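PDB 3FKD: L-threonine-O-3-phosphate decarboxylase from Porphyromonas gingivalis, which probably binds pyridoxal 5'-phosphate and is named as a decarboxylase of L-threonine O-3-phosphate. Local coordinates for residues 137-141 with 142-146; 146-149 with 150-154; 176-179 with 180-184. All coordinates share one frame; numbering follows the deposited sequence.

Contact 1: 137-141 with 142-146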
# COMPACT_ATOMS: atom_id res chain seq x y z
N ASN A 137 13.05 5.77 18.44
CA ASN A 137 13.74 6.80 19.18
C ASN A 137 13.58 8.15 18.48
O ASN A 137 14.04 8.31 17.35
CB ASN A 137 15.22 6.38 19.29
CG ASN A 137 16.03 7.37 20.09
OD1 ASN A 137 15.58 7.83 21.11
ND2 ASN A 137 17.21 7.72 19.62
N PRO A 138 12.90 9.12 19.14
CA PRO A 138 12.22 9.02 20.45
C PRO A 138 10.98 8.16 20.32
O PRO A 138 10.36 8.15 19.27
CB PRO A 138 11.81 10.47 20.74
CG PRO A 138 11.72 11.10 19.46
CD PRO A 138 12.83 10.50 18.63
N ASN A 139 10.63 7.45 21.38
CA ASN A 139 9.57 6.45 21.36
C ASN A 139 8.14 6.99 21.40
O ASN A 139 7.86 7.92 22.10
CB ASN A 139 9.79 5.47 22.52
CG ASN A 139 8.89 4.26 22.44
OD1 ASN A 139 8.85 3.55 21.42
ND2 ASN A 139 8.16 4.00 23.51
N ASN A 140 7.26 6.37 20.63
CA ASN A 140 5.80 6.52 20.69
C ASN A 140 5.30 5.42 21.64
O ASN A 140 5.52 4.27 21.36
CB ASN A 140 5.28 6.30 19.25
CG ASN A 140 3.77 6.15 19.15
OD1 ASN A 140 3.00 6.67 19.96
ND2 ASN A 140 3.33 5.45 18.11
N PRO A 141 4.60 5.76 22.74
CA PRO A 141 3.97 7.04 23.12
C PRO A 141 4.77 7.79 24.19
O PRO A 141 4.42 8.91 24.50
CB PRO A 141 2.66 6.56 23.75
CG PRO A 141 2.89 5.08 24.16
CD PRO A 141 4.32 4.77 23.80
N ASP A 142 5.79 7.14 24.73
CA ASP A 142 6.62 7.54 25.87
C ASP A 142 7.43 8.80 25.70
O ASP A 142 7.66 9.55 26.65
CB ASP A 142 7.70 6.47 26.05
CG ASP A 142 7.41 5.61 27.16
OD1 ASP A 142 6.47 5.97 27.89
OD2 ASP A 142 8.08 4.57 27.31
N GLY A 143 7.98 8.94 24.50
CA GLY A 143 8.99 9.94 24.21
C GLY A 143 10.33 9.51 24.75
O GLY A 143 11.23 10.34 24.88
N ARG A 144 10.49 8.25 25.10
CA ARG A 144 11.75 7.79 25.64
C ARG A 144 12.82 8.00 24.59
O ARG A 144 12.61 7.70 23.45
CB ARG A 144 11.68 6.32 26.05
CG ARG A 144 12.91 5.81 26.75
CD ARG A 144 13.96 5.21 25.80
NE ARG A 144 13.40 4.54 24.61
CZ ARG A 144 13.15 3.24 24.50
NH1 ARG A 144 13.41 2.42 25.52
NH2 ARG A 144 12.64 2.74 23.36
N LEU A 145 13.96 8.56 24.97
CA LEU A 145 14.99 8.87 23.99
C LEU A 145 16.31 8.32 24.48
O LEU A 145 16.76 8.64 25.58
CB LEU A 145 15.09 10.38 23.74
CG LEU A 145 16.01 10.87 22.58
CD1 LEU A 145 15.33 10.77 21.25
CD2 LEU A 145 16.51 12.33 22.77
N LEU A 146 16.92 7.48 23.64
CA LEU A 146 18.25 6.94 23.85
C LEU A 146 19.25 7.83 23.10
O LEU A 146 18.93 8.39 22.05
CB LEU A 146 18.31 5.53 23.27
CG LEU A 146 17.23 4.63 23.82
CD1 LEU A 146 17.21 3.27 23.11
CD2 LEU A 146 17.47 4.50 25.31
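The backbone oxygen Arg144 O is approached twice from Asn139 and Pro138. Asn139 N donates to it over 2.9 Å with an N-H...O angle of 157°, and the CA-H of Pro138 adds a weaker contact, Pro138 CA lying 3.3 Å from Arg144 O. Nearer the bend, Gly143 N binds Asn139 O at 2.6 Å. At the far end Asn137 reads the backbone of Leu146 with its whole amide: OD1 accepts from Leu146 N at 2.9 Å, while ND2 gives to Leu146 O at 3.1 Å. Leu146 N stands above the carbonyl plane of the Asn137 amide, so this grip is skewed. A first torsion of -178°, with CG anti to the backbone N, carries the amide across to Leu146. Leu145 CD1 fits beside the Pro138 ring, 3.6 Å from Pro138 CB. Asn139 ND2 passes Asp142 CB but is bonded to Pro97 O, and Asp142 OD2 to Ser118 OG. The two halves run 168° apart in direction; the reversal falls at the cis peptide before Pro141 and at Gly143, with its positive phi, while a second cis peptide precedes Pro138. The sequence NPNNPDG resembles the NPxxPTG-type loop of class I/II aminotransferases, which in relatives borders the cofactor site. Bonded backbone polar atoms and two cis prolines are consistent with a well-defined loop that is neither helix nor strand.

Contact 2: 146-149 with 150-154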
# COMPACT_ATOMS: atom_id res chain seq x y z
N LEU A 146 16.92 7.48 23.64
CA LEU A 146 18.25 6.94 23.85
C LEU A 146 19.25 7.83 23.10
O LEU A 146 18.93 8.39 22.05
CB LEU A 146 18.31 5.53 23.27
CG LEU A 146 17.23 4.63 23.82
CD1 LEU A 146 17.21 3.27 23.11
CD2 LEU A 146 17.47 4.50 25.31
N GLN A 147 20.45 7.94 23.65
CA GLN A 147 21.51 8.71 23.04
C GLN A 147 22.06 7.94 21.86
O GLN A 147 22.25 6.74 21.96
CB GLN A 147 22.65 8.93 24.05
CG GLN A 147 22.30 9.85 25.19
CD GLN A 147 21.91 11.20 24.68
OE1 GLN A 147 22.69 11.85 23.98
NE2 GLN A 147 20.70 11.64 25.01
N ARG A 148 22.32 8.65 20.76
CA ARG A 148 22.93 8.06 19.57
C ARG A 148 24.03 7.12 20.01
O ARG A 148 24.27 6.10 19.38
CB ARG A 148 23.48 9.16 18.65
CG ARG A 148 24.77 8.81 17.94
CD ARG A 148 25.26 9.84 16.93
NE ARG A 148 26.29 9.20 16.11
CZ ARG A 148 26.07 8.62 14.93
NH1 ARG A 148 24.86 8.66 14.39
NH2 ARG A 148 27.05 8.02 14.27
N THR A 149 24.65 7.47 21.14
CA THR A 149 25.76 6.71 21.75
C THR A 149 25.33 5.44 22.47
O THR A 149 26.02 4.43 22.42
CB THR A 149 26.50 7.60 22.76
OG1 THR A 149 26.74 8.88 22.18
CG2 THR A 149 27.81 6.98 23.17
N GLU A 150 24.20 5.49 23.17
CA GLU A 150 23.72 4.31 23.87
C GLU A 150 23.36 3.26 22.84
O GLU A 150 23.62 2.07 23.01
CB GLU A 150 22.51 4.66 24.74
CG GLU A 150 21.76 3.45 25.27
CD GLU A 150 22.58 2.60 26.25
OE1 GLU A 150 23.63 3.08 26.74
OE2 GLU A 150 22.15 1.46 26.53
N ILE A 151 22.78 3.72 21.74
CA ILE A 151 22.44 2.84 20.65
C ILE A 151 23.69 2.20 20.04
O ILE A 151 23.73 0.98 19.90
CB ILE A 151 21.56 3.55 19.60
CG1 ILE A 151 20.18 3.81 20.20
CG2 ILE A 151 21.42 2.70 18.37
CD1 ILE A 151 19.17 4.39 19.25
N LEU A 152 24.71 3.00 19.70
CA LEU A 152 25.95 2.45 19.13
C LEU A 152 26.61 1.30 19.94
O LEU A 152 27.21 0.39 19.37
CB LEU A 152 26.98 3.55 18.82
CG LEU A 152 26.47 4.53 17.79
CD1 LEU A 152 27.34 5.76 17.64
CD2 LEU A 152 26.32 3.79 16.45
N ARG A 153 26.53 1.33 21.26
CA ARG A 153 27.17 0.26 21.99
C ARG A 153 26.31 -0.99 21.95
O ARG A 153 26.84 -2.09 21.98
CB ARG A 153 27.60 0.66 23.41
CG ARG A 153 26.51 0.73 24.50
CD ARG A 153 26.92 1.82 25.49
NE ARG A 153 27.83 2.74 24.80
CZ ARG A 153 29.03 3.11 25.25
NH1 ARG A 153 29.45 2.70 26.45
NH2 ARG A 153 29.79 3.92 24.52
N LEU A 154 25.00 -0.82 21.83
CA LEU A 154 24.11 -1.97 21.61
C LEU A 154 24.40 -2.70 20.26
O LEU A 154 24.45 -3.93 20.20
CB LEU A 154 22.65 -1.52 21.61
CG LEU A 154 22.07 -0.82 22.81
CD1 LEU A 154 20.93 0.06 22.35
CD2 LEU A 154 21.58 -1.86 23.80
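Arg148 reaches past Leu152 with a chain that is extended from CG to NE. Its CB leans on the backbone oxygen of Glu176, in a loop beyond the helix. From there CG lies 4.0 Å from Leu152 CD1, and NE lies about as close, 3.9 Å from Leu152 CD1. CZ and NH2 keep company with the same methyl, which stands obliquely to the guanidinium. At the tip, NH1 forms a salt bridge with Asp182 and a hydrogen bond to Val177 O. The aliphatic part of the arginine thus runs over a leucine while its charged end is engaged by the loop before strand 189-194.

Beneath these side chains the helix opens, with Gln147 in the N-cap position. Gln147 O takes the amide of Ile151, donor N at 3.1 Å and C=O...N angle 171°, so the bond runs almost straight out from the carbonyl. Arg148 O receives Leu152 N at 3.1 Å too, but with the donor tilted from the carbonyl plane. The third carbonyl, Thr149 O, is gripped twice but loosely: Arg153 N is a weak donor at 3.3 Å, and Arg153 NE, its chain bent back at chi2 and chi3, is another weak one at 3.4 Å from Thr149 O, which sits at the guanidinium edge.

On the inner side, Leu146 CB meets Ile151 CG1 at 4.0 Å, the two side chains crossing at about a right angle. Ile151 and Leu154 face strand 162-166, touching Leu165 and Phe163, and thereby seat helix 148-157 within the beta-alpha-beta unit of strands 132-136 and 162-166.

Contact 3: 176-179 with 180-184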
# COMPACT_ATOMS: atom_id res chain seq x y z
N GLU A 176 21.43 14.23 19.05
CA GLU A 176 22.15 13.57 17.97
C GLU A 176 21.56 12.24 17.66
O GLU A 176 21.45 11.38 18.53
CB GLU A 176 23.61 13.36 18.34
CG GLU A 176 24.49 14.53 18.05
CD GLU A 176 25.89 14.08 17.80
OE1 GLU A 176 26.70 14.19 18.77
OE2 GLU A 176 26.16 13.59 16.66
N VAL A 177 21.18 12.03 16.41
CA VAL A 177 20.55 10.78 16.08
C VAL A 177 21.44 9.87 15.26
O VAL A 177 22.39 10.33 14.60
CB VAL A 177 19.24 10.99 15.32
CG1 VAL A 177 18.22 11.69 16.21
CG2 VAL A 177 19.51 11.76 14.01
N ILE A 178 21.13 8.58 15.34
CA ILE A 178 21.60 7.61 14.39
C ILE A 178 21.06 8.04 13.01
O ILE A 178 19.95 8.57 12.91
CB ILE A 178 21.09 6.19 14.76
CG1 ILE A 178 21.85 5.64 15.96
CG2 ILE A 178 21.20 5.24 13.57
CD1 ILE A 178 23.20 5.02 15.60
N ARG A 179 21.85 7.84 11.96
CA ARG A 179 21.43 8.27 10.63
C ARG A 179 21.73 7.17 9.63
O ARG A 179 22.39 6.19 9.98
CB ARG A 179 22.10 9.59 10.25
CG ARG A 179 23.52 9.72 10.68
CD ARG A 179 23.88 11.17 11.05
NE ARG A 179 25.26 11.23 11.54
CZ ARG A 179 25.62 11.64 12.75
NH1 ARG A 179 24.71 12.07 13.60
NH2 ARG A 179 26.90 11.64 13.09
N PRO A 180 21.23 7.30 8.38
CA PRO A 180 21.31 6.18 7.42
C PRO A 180 22.74 5.65 7.20
O PRO A 180 22.96 4.44 7.04
CB PRO A 180 20.74 6.77 6.13
CG PRO A 180 19.87 7.90 6.57
CD PRO A 180 20.51 8.46 7.83
N ALA A 181 23.70 6.56 7.22
CA ALA A 181 25.10 6.20 6.95
C ALA A 181 25.77 5.39 8.09
O ALA A 181 26.93 5.01 7.99
CB ALA A 181 25.93 7.47 6.58
N ASP A 182 25.02 5.13 9.16
CA ASP A 182 25.47 4.18 10.18
C ASP A 182 25.44 2.69 9.79
O ASP A 182 26.09 1.90 10.45
CB ASP A 182 24.73 4.40 11.50
CG ASP A 182 25.07 5.75 12.13
OD1 ASP A 182 26.27 6.12 12.11
OD2 ASP A 182 24.14 6.45 12.62
N ILE A 183 24.73 2.32 8.73
CA ILE A 183 24.68 0.92 8.31
C ILE A 183 26.05 0.42 7.88
O ILE A 183 26.27 -0.77 7.71
CB ILE A 183 23.71 0.69 7.13
CG1 ILE A 183 24.15 1.52 5.93
CG2 ILE A 183 22.29 1.05 7.52
CD1 ILE A 183 23.40 1.19 4.63
N LYS A 184 26.97 1.37 7.70
CA LYS A 184 28.26 1.08 7.07
C LYS A 184 29.24 0.37 7.99
O LYS A 184 29.64 0.92 9.02
CB LYS A 184 28.87 2.37 6.52
CG LYS A 184 28.01 3.02 5.46
CD LYS A 184 28.73 4.18 4.78
CE LYS A 184 27.92 4.69 3.63
NZ LYS A 184 28.09 6.15 3.49
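Asp182 OD2 is packed closely between the backbone of Arg179 and the side chain of Ile178. Arg179 N donates to it across 2.8 Å, and the N-H...O angle of 167° shows a nearly straight bond. The donor arrives on the anti side of the carboxylate and 33° out of its plane. In return, Asp182 N binds Arg179 O at 3.0 Å, approaching from above the carbonyl plane. The two bonds close a small ring: the backbone of Arg179 is held by both the amide and the carboxylate of Asp182, at the start of the 3-10 turn 180-182, and the carboxylate bond resembles one half of a capping box. A chi1 of -67° sets the Asp182 carboxylate beside its own backbone N, where it can turn back to Arg179. Ile178 lies against the same oxygen, its CG2 coming within 3.3 Å of Asp182 OD2 and its CD1 within 3.4 Å of that oxygen, so branch and end of the isoleucine both shield the acid. Beyond it, Ile178 and Pro180 rest on Met191 of strand 189-194.

The outward side is looser. Arg179 is exposed, and its guanidinium stays apart from the carboxylate of Asp182, NE being 5.0 Å from OD2. Instead Glu176 OE2 lies in plane at the guanidinium edge, but the salt bridge is long, 3.7 Å from Arg179 NH1.

Asp182 OD2 is also bridged by Arg148, so the acid, flanked by Ile178 carbons, meets a cation and a backbone N-H, which would favour its ionised form. The chemistry implies a buried polar anchor beside a weakly held surface pair.

How the contacts relate
The three contacts follow the chain in order. Contact 1 fills the loop after strand 132-136, contact 2 starts at its last residue, Leu146, and enters helix 148-157, and contact 3 lies between strands 162-166 and 189-194, which neighbour each other in the seven-stranded sheet. The centres of contacts 1 and 2 are about 13 Å apart. Those of contacts 2 and 3 are about 11 Å apart. Contacts 1 and 3 have centres about 17 Å apart and do not touch. Contact 2 touches both: Ile151 CD1 packs 3.9 Å from Asn137 ND2, while Arg148 bonds into contact 3. The loop at the strand end, the helix of the beta-alpha-beta unit and the loop leading to strand 189-194 are thereby joined.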